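Protein FkbI (Streptomyces hygroscopicus, PDB 1R2J) binds FAD and is an acyl-ACP dehydrogenase of the FK520 pathway, probably oxidising a carrier-bound precursor of the methoxymalonyl extender unit. Local coordinates at residues W83-L88 against V165-A170; T125-D130 against G204-G209; L38-V43 against T76-A81; L71-T76 against S184-A189; T9-D14 against L30-A35. One frame throughout, in Å; residues are numbered along the deposited sequence.

Helix 69-88 serves three of the five contacts: contact 4 takes an early turn, contact 3 the middle and contact 1 the end, and all three are buried. Contacts 1 and 4 join it to the beta-rich middle domain, contact 1 by apolar methyl groups on a strand, contact 4 by small and polar side chains of a loop close to FAD. Contact 3 stays within the helical N-terminal domain and relies on a backbone carbonyl against a helix. Contact 2, purely apolar and buried except for exposed Leu129, touches contact 1 and lies farthest from the chain's centre. Contact 5, partly buried, pairs two leucines beside an arginine and touches contacts 3 and 4, largely through Leu30 and Leu33.

Contact 1: residues W83-L88 against V165-A170; sequences WTVQRL and VVVVPA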
# COMPACT_ATOMS: atom_id res chain seq x y z
N TRP A 83 6.58 -9.91 -2.30
CA TRP A 83 5.62 -11.01 -2.38
C TRP A 83 5.47 -11.49 -3.81
O TRP A 83 5.47 -12.69 -4.08
CB TRP A 83 4.26 -10.54 -1.84
CG TRP A 83 3.15 -11.51 -2.11
CD1 TRP A 83 2.11 -11.35 -2.97
CD2 TRP A 83 2.99 -12.81 -1.52
NE1 TRP A 83 1.30 -12.46 -2.95
CE2 TRP A 83 1.82 -13.37 -2.07
CE3 TRP A 83 3.72 -13.55 -0.58
CZ2 TRP A 83 1.37 -14.65 -1.72
CZ3 TRP A 83 3.27 -14.81 -0.23
CH2 TRP A 83 2.10 -15.35 -0.80
N THR A 84 5.33 -10.55 -4.74
CA THR A 84 5.18 -10.88 -6.15
C THR A 84 6.36 -11.72 -6.66
O THR A 84 6.17 -12.69 -7.40
CB THR A 84 5.06 -9.60 -7.00
OG1 THR A 84 3.93 -8.84 -6.57
CG2 THR A 84 4.91 -9.94 -8.47
N VAL A 85 7.57 -11.35 -6.25
CA VAL A 85 8.75 -12.08 -6.70
C VAL A 85 8.88 -13.44 -6.04
O VAL A 85 9.31 -14.41 -6.67
CB VAL A 85 10.05 -11.27 -6.43
CG1 VAL A 85 11.26 -12.05 -6.88
CG2 VAL A 85 9.99 -9.93 -7.16
N GLN A 86 8.50 -13.55 -4.78
CA GLN A 86 8.62 -14.83 -4.12
C GLN A 86 7.43 -15.74 -4.41
O GLN A 86 7.44 -16.92 -4.05
CB GLN A 86 8.82 -14.60 -2.62
CG GLN A 86 7.58 -14.64 -1.78
CD GLN A 86 7.29 -16.03 -1.30
OE1 GLN A 86 8.17 -16.71 -0.78
NE2 GLN A 86 6.05 -16.46 -1.46
N ARG A 87 6.41 -15.21 -5.08
CA ARG A 87 5.23 -16.00 -5.43
C ARG A 87 5.32 -16.46 -6.89
O ARG A 87 4.76 -17.50 -7.25
CB ARG A 87 3.95 -15.18 -5.23
CG ARG A 87 2.66 -15.96 -5.47
CD ARG A 87 2.49 -17.09 -4.45
NE ARG A 87 1.38 -17.99 -4.78
CZ ARG A 87 1.06 -19.07 -4.07
NH1 ARG A 87 1.76 -19.40 -2.99
NH2 ARG A 87 0.04 -19.84 -4.44
N LEU A 88 6.02 -15.69 -7.71
CA LEU A 88 6.18 -15.98 -9.13
C LEU A 88 7.61 -16.37 -9.52
O LEU A 88 7.82 -17.32 -10.27
CB LEU A 88 5.75 -14.76 -9.96
CG LEU A 88 4.36 -14.17 -9.69
CD1 LEU A 88 4.17 -12.92 -10.55
CD2 LEU A 88 3.29 -15.20 -9.99
N VAL A 165 5.50 -10.66 -15.82
CA VAL A 165 5.97 -9.67 -14.86
C VAL A 165 7.48 -9.52 -14.98
O VAL A 165 8.21 -10.51 -14.92
CB VAL A 165 5.62 -10.09 -13.42
CG1 VAL A 165 5.93 -8.96 -12.46
CG2 VAL A 165 4.15 -10.48 -13.34
N VAL A 166 7.94 -8.28 -15.15
CA VAL A 166 9.37 -8.01 -15.30
C VAL A 166 9.93 -7.02 -14.28
O VAL A 166 9.34 -5.96 -14.04
CB VAL A 166 9.69 -7.47 -16.71
CG1 VAL A 166 11.20 -7.41 -16.94
CG2 VAL A 166 9.03 -8.34 -17.76
N VAL A 167 11.06 -7.36 -13.68
CA VAL A 167 11.72 -6.49 -12.71
C VAL A 167 12.70 -5.65 -13.52
O VAL A 167 13.72 -6.15 -14.00
CB VAL A 167 12.49 -7.30 -11.65
CG1 VAL A 167 13.19 -6.36 -10.68
CG2 VAL A 167 11.54 -8.22 -10.90
N VAL A 168 12.37 -4.37 -13.68
CA VAL A 168 13.18 -3.44 -14.46
C VAL A 168 13.96 -2.43 -13.62
O VAL A 168 13.39 -1.74 -12.78
CB VAL A 168 12.30 -2.64 -15.44
CG1 VAL A 168 13.17 -1.84 -16.40
CG2 VAL A 168 11.38 -3.59 -16.20
N PRO A 169 15.28 -2.33 -13.84
CA PRO A 169 16.09 -1.37 -13.08
C PRO A 169 15.64 0.04 -13.45
O PRO A 169 15.51 0.37 -14.63
CB PRO A 169 17.51 -1.66 -13.55
CG PRO A 169 17.46 -3.13 -13.89
CD PRO A 169 16.14 -3.22 -14.63
N ALA A 170 15.41 0.87 -12.44
CA ALA A 170 14.94 2.24 -12.65
C ALA A 170 15.82 3.08 -13.58
O ALA A 170 15.35 4.05 -14.17
CB ALA A 170 14.80 2.95 -11.31
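Val165, on strand 164-169, extends both of its methyl groups to the C-terminal turns of helix 69-88, where Leu88 and Thr84 receive them. Its CB points at the helix but remains 4.3 Å from Leu88 CD1, so the two branches do the touching. CG1 stands anti to the backbone N (chi1 -172°) and comes within 4.2 Å of Thr84 CG2. CG2 takes the place beside the backbone N and meets Leu88 CD1 at 3.7 Å, the closest approach between the segments. The Leu88 side chain crosses that of Val165 nearly perpendicularly, and methyl meets methyl. Thr84 offers the strand its methyl alone, since OG1 is hydrogen-bonded to Met80 O one turn back and to Ser221 OG. Two residues along the strand the fit is looser, with Val85 CG2 4.4 Å from Val167 CG2. Helix and strand directions differ by 130°, and no hydrogen bond crosses. The contact joins the helical N-terminal domain to the beta-rich middle domain of the acyl-CoA dehydrogenase fold, with the FAD-binding residue Val109 close to Thr84. Phe97 of helix 91-100 touches both Val85 and Val167; strand 151-156 pairs with strand 164-169 and presents Val153 and Phe155 to Val165, while Val166 and Val168 face strand 199-202.

Contact 2: residues T125-D130 against G204-G209; sequences TRVRLD and GAVLAG
Val127 and Leu129 of strand 126-130 share a single partner across the contact, the CG2 methyl of Val206. The apolar contacts make up the whole interface. Val127 sends out CG1, which stands 4.1 Å from Val206 CG2; the two valine side chains point in opposite directions and pass alongside one another. Leu129 starts off to one side, yet chi1 of -69° and an extended chi2 together carry its CD2 methyl to 4.1 Å from the same Val206 CG2. That one methyl touches both, the two partners lying roughly at right angles as seen from it. Strand 126-130 forms a beta hairpin with strand 133-143 in the middle domain of the acyl-CoA dehydrogenase fold, and residues 204-209 lead from strand 199-202 toward helix 219-248. Val166 of strand 164-169 packs on both Val127 and Val206, and Ala134 of the hairpin's second strand also touches Val206.

Polar interactions belong to the strand rather than to the interface. Arg128, whose CB points away from residues 204-209, folds its long chain so that NH1 reaches Asp130 OD1 at 3.5 Å, a salt bridge two residues along. Its NH2 has a further, long and weak ion pair with Glu159. Arg126 forms a salt bridge with Asp137 of strand 133-143. Backbone bonds tie Arg126 to Asp137, Arg128 to Val135 and Val127 to Leu157, and Ala205 is joined in the same way to Val167.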
# COMPACT_ATOMS: atom_id res chain seq x y z
N THR A 125 0.71 -2.75 -22.15
CA THR A 125 2.15 -2.88 -22.07
C THR A 125 2.54 -4.31 -22.45
O THR A 125 1.87 -5.27 -22.05
CB THR A 125 2.66 -2.55 -20.65
OG1 THR A 125 4.07 -2.81 -20.57
CG2 THR A 125 1.94 -3.40 -19.63
N ARG A 126 3.61 -4.44 -23.22
CA ARG A 126 4.06 -5.75 -23.68
C ARG A 126 5.49 -6.12 -23.25
O ARG A 126 6.36 -5.27 -23.18
CB ARG A 126 3.97 -5.81 -25.21
CG ARG A 126 4.38 -4.52 -25.91
CD ARG A 126 3.81 -4.45 -27.32
NE ARG A 126 4.32 -3.29 -28.05
CZ ARG A 126 4.00 -2.03 -27.76
NH1 ARG A 126 3.18 -1.77 -26.74
NH2 ARG A 126 4.51 -1.03 -28.47
N VAL A 127 5.68 -7.41 -22.97
CA VAL A 127 6.97 -7.96 -22.58
C VAL A 127 7.28 -9.00 -23.63
O VAL A 127 6.46 -9.90 -23.86
CB VAL A 127 6.92 -8.64 -21.21
CG1 VAL A 127 8.25 -9.29 -20.90
CG2 VAL A 127 6.56 -7.62 -20.12
N ARG A 128 8.43 -8.88 -24.28
CA ARG A 128 8.77 -9.83 -25.33
C ARG A 128 10.14 -10.51 -25.15
O ARG A 128 11.20 -9.90 -25.37
CB ARG A 128 8.70 -9.13 -26.70
CG ARG A 128 7.32 -9.17 -27.34
CD ARG A 128 7.37 -8.93 -28.86
NE ARG A 128 8.15 -9.99 -29.50
CZ ARG A 128 7.75 -11.25 -29.67
NH1 ARG A 128 8.56 -12.11 -30.28
NH2 ARG A 128 6.57 -11.65 -29.23
N LEU A 129 10.08 -11.80 -24.80
CA LEU A 129 11.26 -12.63 -24.60
C LEU A 129 11.92 -12.79 -25.99
O LEU A 129 11.25 -13.15 -26.95
CB LEU A 129 10.90 -14.01 -24.09
CG LEU A 129 10.35 -14.15 -22.67
CD1 LEU A 129 9.78 -15.55 -22.46
CD2 LEU A 129 11.45 -13.87 -21.65
N ASP A 130 13.23 -12.55 -26.07
CA ASP A 130 13.95 -12.65 -27.33
C ASP A 130 15.39 -13.08 -27.07
O ASP A 130 16.30 -12.25 -27.03
CB ASP A 130 13.94 -11.30 -28.04
CG ASP A 130 12.55 -10.87 -28.46
OD1 ASP A 130 11.90 -11.62 -29.22
OD2 ASP A 130 12.10 -9.78 -28.03
N GLY A 204 16.45 -13.03 -17.49
CA GLY A 204 16.28 -13.44 -16.11
C GLY A 204 15.45 -12.46 -15.30
O GLY A 204 15.03 -12.77 -14.18
N ALA A 205 15.22 -11.28 -15.86
CA ALA A 205 14.44 -10.24 -15.19
C ALA A 205 12.97 -10.62 -15.20
O ALA A 205 12.21 -10.20 -14.33
CB ALA A 205 14.65 -8.91 -15.88
N VAL A 206 12.57 -11.40 -16.20
CA VAL A 206 11.19 -11.84 -16.32
C VAL A 206 10.92 -13.02 -15.40
O VAL A 206 11.40 -14.13 -15.64
CB VAL A 206 10.86 -12.23 -17.76
CG1 VAL A 206 9.39 -12.57 -17.89
CG2 VAL A 206 11.23 -11.10 -18.70
N LEU A 207 10.15 -12.78 -14.35
CA LEU A 207 9.83 -13.82 -13.38
C LEU A 207 9.26 -15.08 -14.03
O LEU A 207 8.53 -15.01 -15.02
CB LEU A 207 8.84 -13.27 -12.35
CG LEU A 207 9.36 -12.12 -11.48
CD1 LEU A 207 8.24 -11.60 -10.60
CD2 LEU A 207 10.54 -12.58 -10.64
N ALA A 208 9.61 -16.23 -13.47
CA ALA A 208 9.13 -17.51 -13.97
C ALA A 208 7.63 -17.58 -13.70
O ALA A 208 7.14 -17.01 -12.73
CB ALA A 208 9.85 -18.66 -13.27
N GLY A 209 6.90 -18.28 -14.55
CA GLY A 209 5.47 -18.35 -14.34
C GLY A 209 4.80 -17.14 -14.96
O GLY A 209 3.61 -16.91 -14.78

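Contact 3: residues L38-V43 against T76-A81; sequences LLCAEV and TSQGMA
Leu39 and Gln78 meet with the backbone of one against the side-chain root of the other. Gln78 points its CB at the loop, and Leu39 O presses on that carbon at only 3.1 Å. The Leu39 side chain leaves at an angle to this line; its CB lies alongside the aliphatic part of the glutamine, 4.1 Å from Gln78 CG. Gln78 then turns about its CB-CG bond (chi2 -60°), which carries the amide beyond the leucine. NE2 comes to 4.2 Å from Cys40 SG, a loose contact, whereas OE1 accepts a hydrogen bond from Ala107 N, at the start of strand 107-110, which also holds the FAD-binding Val109.

This is a loop-on-helix contact within the all-helical N-terminal domain of the acyl-CoA dehydrogenase fold: residues 38-43 link helix 27-35 to helix 54-67 and pass over the middle of helix 69-88. The backbones come close at Gly79, whose CA lies 4.9 Å from Cys40 CA. Leu39 O also approaches Gly79 N to 3.3 Å, but the angle is too poor for a hydrogen bond.

Leu39 has a positive phi of 73°, and directly after it the chain enters a type I turn from Cys40 to Val43, closed by Val43 N to Cys40 O at 2.8 Å. Leu39 packs its CG on Met75 and its two methyls on Val74 (CD2) and Leu33 (CD1). On the far part of the turn, Glu42 forms a salt bridge with Lys227 of helix 219-248 and a hydrogen bond with Asn57.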
# COMPACT_ATOMS: atom_id res chain seq x y z
N LEU A 38 12.41 -3.92 7.46
CA LEU A 38 11.08 -3.40 7.73
C LEU A 38 10.56 -3.02 6.35
O LEU A 38 11.34 -2.96 5.40
CB LEU A 38 11.18 -2.18 8.65
CG LEU A 38 11.99 -2.42 9.94
CD1 LEU A 38 12.29 -1.08 10.60
CD2 LEU A 38 11.23 -3.34 10.88
N LEU A 39 9.27 -2.76 6.21
CA LEU A 39 8.73 -2.44 4.88
C LEU A 39 8.71 -3.71 4.04
O LEU A 39 8.09 -3.75 2.98
CB LEU A 39 9.60 -1.39 4.17
CG LEU A 39 9.50 0.08 4.58
CD1 LEU A 39 9.71 0.25 6.08
CD2 LEU A 39 10.52 0.86 3.81
N CYS A 40 9.39 -4.73 4.55
CA CYS A 40 9.54 -6.03 3.90
C CYS A 40 9.45 -7.15 4.93
O CYS A 40 9.79 -8.30 4.63
CB CYS A 40 10.94 -6.13 3.30
SG CYS A 40 11.04 -6.33 1.56
N ALA A 41 9.01 -6.81 6.14
CA ALA A 41 8.94 -7.74 7.26
C ALA A 41 8.57 -9.20 7.01
O ALA A 41 9.09 -10.08 7.70
CB ALA A 41 8.06 -7.16 8.36
N GLU A 42 7.69 -9.48 6.06
CA GLU A 42 7.28 -10.86 5.81
C GLU A 42 8.26 -11.71 5.00
O GLU A 42 8.08 -12.92 4.86
CB GLU A 42 5.89 -10.89 5.15
CG GLU A 42 4.77 -10.58 6.13
CD GLU A 42 3.41 -10.45 5.46
OE1 GLU A 42 3.07 -11.30 4.62
OE2 GLU A 42 2.69 -9.48 5.78
N VAL A 43 9.30 -11.08 4.48
CA VAL A 43 10.30 -11.82 3.71
C VAL A 43 11.02 -12.81 4.62
O VAL A 43 11.43 -12.46 5.73
CB VAL A 43 11.32 -10.86 3.04
CG1 VAL A 43 12.49 -11.64 2.45
CG2 VAL A 43 10.62 -10.08 1.94
N THR A 76 3.84 -0.89 1.69
CA THR A 76 2.93 -1.73 0.92
C THR A 76 3.53 -2.04 -0.45
O THR A 76 3.46 -3.18 -0.91
CB THR A 76 1.51 -1.07 0.77
OG1 THR A 76 1.56 0.03 -0.15
CG2 THR A 76 1.01 -0.54 2.10
N SER A 77 4.14 -1.05 -1.09
CA SER A 77 4.75 -1.25 -2.40
C SER A 77 5.94 -2.21 -2.27
O SER A 77 6.09 -3.14 -3.06
CB SER A 77 5.23 0.08 -2.98
OG SER A 77 4.13 0.93 -3.24
N GLN A 78 6.77 -1.97 -1.26
CA GLN A 78 7.93 -2.82 -0.99
C GLN A 78 7.46 -4.25 -0.77
O GLN A 78 7.94 -5.18 -1.42
CB GLN A 78 8.64 -2.35 0.28
CG GLN A 78 9.83 -1.42 0.07
CD GLN A 78 10.92 -2.05 -0.77
OE1 GLN A 78 10.86 -2.04 -1.99
NE2 GLN A 78 11.93 -2.61 -0.12
N GLY A 79 6.52 -4.40 0.16
CA GLY A 79 6.00 -5.71 0.51
C GLY A 79 5.33 -6.42 -0.64
O GLY A 79 5.44 -7.64 -0.78
N MET A 80 4.61 -5.66 -1.47
CA MET A 80 3.91 -6.23 -2.60
C MET A 80 4.91 -6.71 -3.64
O MET A 80 4.73 -7.77 -4.24
CB MET A 80 2.97 -5.19 -3.22
CG MET A 80 2.11 -5.75 -4.36
SD MET A 80 0.55 -4.86 -4.62
CE MET A 80 1.12 -3.40 -5.44
N ALA A 81 5.97 -5.94 -3.87
CA ALA A 81 6.99 -6.32 -4.83
C ALA A 81 7.68 -7.60 -4.38
O ALA A 81 7.88 -8.52 -5.18
CB ALA A 81 8.01 -5.21 -4.98

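Contact 4: residues L71-T76 against S184-A189; sequences LRSVMT and SGCRAA
Ser73 and Cys186 both place their polar atom anti to the carbonyl carbon, chi1 -70° for the serine and -76° for the cysteine, and these settings turn OG and SG toward each other at 3.5 Å. The contact sets helix 69-88 of the N-terminal domain against the loop between strands 175-179 and 192-196 of the middle domain, a domain junction of the acyl-CoA dehydrogenase fold beside the flavin. The Cys186 side chain comes, at its nearest, to about 4 Å from the bound FAD, and Ser73 is similarly near the FAD-binding Thr144. Ser73 OG is hydrogen-bonded to Ser69 O in the preceding turn.

Cys186 has left-handed backbone angles and starts a type I turn, which Ala189 N closes on Cys186 O at 2.9 Å. The turn brings Ala189 back to the helix, where its CB packs on Ser73 CB at 4.0 Å. Val74, one residue on, brushes the same end of the loop, CG2 standing 4.5 Å from Ala189 O. The loop backbone is also held from outside: Asp339 takes Cys186 N, His191 gives a hydrogen bond to Cys186 O, and Ser70 OG bonds to Ala188 N. Within the helix, Thr76 OG1 donates to Ser73 O at 2.6 Å, meeting the C=O bond at 119° and tilted 29° from the carbonyl plane.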
# COMPACT_ATOMS: atom_id res chain seq x y z
N LEU A 71 4.49 6.97 4.16
CA LEU A 71 5.52 6.02 4.52
C LEU A 71 4.93 4.61 4.47
O LEU A 71 5.56 3.68 3.96
CB LEU A 71 6.05 6.32 5.93
CG LEU A 71 7.10 5.37 6.51
CD1 LEU A 71 8.30 5.28 5.57
CD2 LEU A 71 7.54 5.87 7.89
N ARG A 72 3.71 4.47 4.98
CA ARG A 72 3.00 3.19 5.00
C ARG A 72 2.83 2.68 3.57
O ARG A 72 2.97 1.49 3.30
CB ARG A 72 1.63 3.38 5.65
CG ARG A 72 0.97 2.12 6.22
CD ARG A 72 0.28 1.27 5.17
NE ARG A 72 -0.47 2.01 4.16
CZ ARG A 72 -1.40 2.94 4.41
NH1 ARG A 72 -1.73 3.28 5.65
NH2 ARG A 72 -2.03 3.50 3.38
N SER A 73 2.54 3.60 2.65
CA SER A 73 2.34 3.22 1.25
C SER A 73 3.62 2.63 0.65
O SER A 73 3.56 1.76 -0.22
CB SER A 73 1.87 4.42 0.43
OG SER A 73 0.54 4.77 0.79
N VAL A 74 4.77 3.12 1.11
CA VAL A 74 6.06 2.62 0.63
C VAL A 74 6.24 1.19 1.10
O VAL A 74 6.75 0.34 0.36
CB VAL A 74 7.23 3.49 1.14
CG1 VAL A 74 8.56 2.92 0.67
CG2 VAL A 74 7.07 4.91 0.63
N MET A 75 5.80 0.92 2.33
CA MET A 75 5.89 -0.43 2.91
C MET A 75 5.01 -1.37 2.10
O MET A 75 5.37 -2.53 1.88
CB MET A 75 5.40 -0.44 4.35
CG MET A 75 6.20 0.39 5.32
SD MET A 75 5.52 0.32 7.00
CE MET A 75 5.50 -1.47 7.30
N THR A 76 3.84 -0.89 1.69
CA THR A 76 2.93 -1.73 0.92
C THR A 76 3.53 -2.04 -0.45
O THR A 76 3.46 -3.18 -0.91
CB THR A 76 1.51 -1.07 0.77
OG1 THR A 76 1.56 0.03 -0.15
CG2 THR A 76 1.01 -0.54 2.10
N SER A 184 -3.42 14.16 -4.45
CA SER A 184 -4.35 14.64 -3.43
C SER A 184 -4.07 14.10 -2.03
O SER A 184 -4.23 14.82 -1.05
CB SER A 184 -5.80 14.32 -3.82
OG SER A 184 -6.00 12.92 -3.87
N GLY A 185 -3.66 12.84 -1.95
CA GLY A 185 -3.37 12.23 -0.65
C GLY A 185 -2.11 11.39 -0.72
O GLY A 185 -1.59 11.17 -1.82
N CYS A 186 -1.63 10.89 0.42
CA CYS A 186 -0.41 10.09 0.45
C CYS A 186 0.63 10.85 -0.39
O CYS A 186 1.46 10.26 -1.10
CB CYS A 186 -0.67 8.70 -0.14
SG CYS A 186 -1.57 7.54 0.95
N ARG A 187 0.58 12.18 -0.29
CA ARG A 187 1.43 13.09 -1.04
C ARG A 187 2.94 12.91 -1.00
O ARG A 187 3.64 13.43 -1.87
CB ARG A 187 1.05 14.53 -0.67
CG ARG A 187 -0.43 14.82 -0.86
CD ARG A 187 -0.74 16.30 -0.77
NE ARG A 187 -0.50 16.84 0.57
CZ ARG A 187 -0.79 18.09 0.92
NH1 ARG A 187 -1.32 18.92 0.03
NH2 ARG A 187 -0.57 18.51 2.16
N ALA A 188 3.45 12.19 -0.01
CA ALA A 188 4.89 11.97 0.08
C ALA A 188 5.27 10.55 -0.32
O ALA A 188 6.41 10.13 -0.13
CB ALA A 188 5.37 12.26 1.50
N ALA A 189 4.32 9.81 -0.89
CA ALA A 189 4.56 8.43 -1.29
C ALA A 189 5.35 8.24 -2.58
O ALA A 189 5.62 7.11 -2.99
CB ALA A 189 3.24 7.69 -1.38

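Contact 5: residues T9-D14 against L30-A35; sequences TDLVGD and LVRLGA
The guanidinium of Arg32 is the flat group here, and Leu11 comes to it obliquely: its CD1 methyl stands 4.3 Å from Arg32 NH2. The charged group takes its polar partner elsewhere, NH1 forming a salt bridge with Asp36 just past the end of its helix. Arg32 is exposed, and it and Leu11 also touch a neighbouring molecule in the crystal.

The other branch of Leu11 turns inward. Its CD2 meets Leu33 CD1 at 3.4 Å, tighter than ordinary carbon-carbon contact; the two leucines reach out from their helices in opposing senses and lie alongside each other. Leu11 departs from a staggered setting at its first torsion (chi1 -106°). The fork of Leu11 thus touches exposed Arg32 with one methyl and buried Leu33 with the other.

Helices 5-12 and 27-35, both in the all-helical N-terminal domain of the acyl-CoA dehydrogenase fold, meet here far from the FAD site. Their backbones stay well separated, with 9.6 Å from Leu11 CA to Leu33 CA, and side chains alone bridge the distance; no hydrogen bond crosses. Both helices lean on Leu71 of helix 69-88, through Val12 on one and through Leu30 and Leu33 on the other.

Helix 5-12 finishes right beside the contact: Gly13 N still bonds to Thr9 O at 2.7 Å, but the glycine's positive phi takes the chain out of the helix. Leu11 O is engaged by Arg15 NH1, from the residue that follows the segment.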
# COMPACT_ATOMS: atom_id res chain seq x y z
N THR A 9 8.02 5.28 15.70
CA THR A 9 7.39 6.45 16.30
C THR A 9 8.49 7.46 16.36
O THR A 9 8.23 8.67 16.24
CB THR A 9 7.01 6.33 17.79
OG1 THR A 9 8.19 6.24 18.60
CG2 THR A 9 6.08 5.17 18.01
N ASP A 10 9.73 7.06 16.62
CA ASP A 10 10.61 8.19 16.66
C ASP A 10 11.39 8.62 15.43
O ASP A 10 11.89 9.74 15.36
CB ASP A 10 11.46 8.35 17.96
CG ASP A 10 10.91 7.69 19.22
OD1 ASP A 10 11.53 6.78 19.78
OD2 ASP A 10 9.84 8.15 19.66
N LEU A 11 11.42 7.69 14.49
CA LEU A 11 11.97 7.85 13.18
C LEU A 11 10.98 8.93 12.68
O LEU A 11 11.36 10.06 12.44
CB LEU A 11 11.86 6.55 12.37
CG LEU A 11 13.20 5.84 12.23
CD1 LEU A 11 13.87 5.76 13.58
CD2 LEU A 11 13.02 4.45 11.64
N VAL A 12 9.69 8.58 12.57
CA VAL A 12 8.68 9.57 12.16
C VAL A 12 8.76 10.79 13.08
O VAL A 12 8.86 11.93 12.63
CB VAL A 12 7.22 9.03 12.24
CG1 VAL A 12 6.22 10.13 11.83
CG2 VAL A 12 7.05 7.83 11.32
N GLY A 13 8.70 10.50 14.38
CA GLY A 13 8.77 11.50 15.42
C GLY A 13 8.48 12.95 15.09
O GLY A 13 9.38 13.79 15.09
N ASP A 14 7.22 13.26 14.79
CA ASP A 14 6.84 14.63 14.50
C ASP A 14 7.54 15.22 13.28
O ASP A 14 8.37 16.13 13.40
CB ASP A 14 7.13 15.50 15.72
CG ASP A 14 6.74 16.94 15.52
OD1 ASP A 14 5.52 17.22 15.42
OD2 ASP A 14 7.65 17.79 15.45
N LEU A 30 14.09 5.62 4.02
CA LEU A 30 13.57 4.45 3.34
C LEU A 30 14.63 3.36 3.18
O LEU A 30 14.36 2.19 3.44
CB LEU A 30 12.99 4.86 1.98
CG LEU A 30 11.90 5.94 2.06
CD1 LEU A 30 11.33 6.22 0.66
CD2 LEU A 30 10.78 5.47 2.98
N VAL A 31 15.83 3.74 2.75
CA VAL A 31 16.91 2.77 2.58
C VAL A 31 17.25 2.15 3.94
O VAL A 31 17.51 0.95 4.02
CB VAL A 31 18.18 3.44 1.98
CG1 VAL A 31 18.54 4.68 2.77
CG2 VAL A 31 19.35 2.47 1.98
N ARG A 32 17.23 2.97 4.98
CA ARG A 32 17.52 2.53 6.34
C ARG A 32 16.51 1.47 6.78
O ARG A 32 16.88 0.41 7.30
CB ARG A 32 17.46 3.74 7.28
CG ARG A 32 18.22 3.60 8.59
CD ARG A 32 17.40 2.96 9.69
NE ARG A 32 17.63 3.64 10.96
CZ ARG A 32 17.46 3.09 12.16
NH1 ARG A 32 17.06 1.83 12.27
NH2 ARG A 32 17.70 3.80 13.26
N LEU A 33 15.23 1.76 6.59
CA LEU A 33 14.16 0.82 6.95
C LEU A 33 14.21 -0.41 6.04
O LEU A 33 13.95 -1.53 6.49
CB LEU A 33 12.79 1.50 6.81
CG LEU A 33 12.27 2.41 7.92
CD1 LEU A 33 13.37 3.30 8.45
CD2 LEU A 33 11.13 3.26 7.37
N GLY A 34 14.52 -0.20 4.76
CA GLY A 34 14.59 -1.31 3.83
C GLY A 34 15.69 -2.28 4.24
O GLY A 34 15.49 -3.50 4.25
N ALA A 35 16.85 -1.72 4.58
CA ALA A 35 18.00 -2.52 5.00
C ALA A 35 17.72 -3.22 6.33
O ALA A 35 18.33 -4.24 6.62
CB ALA A 35 19.23 -1.62 5.11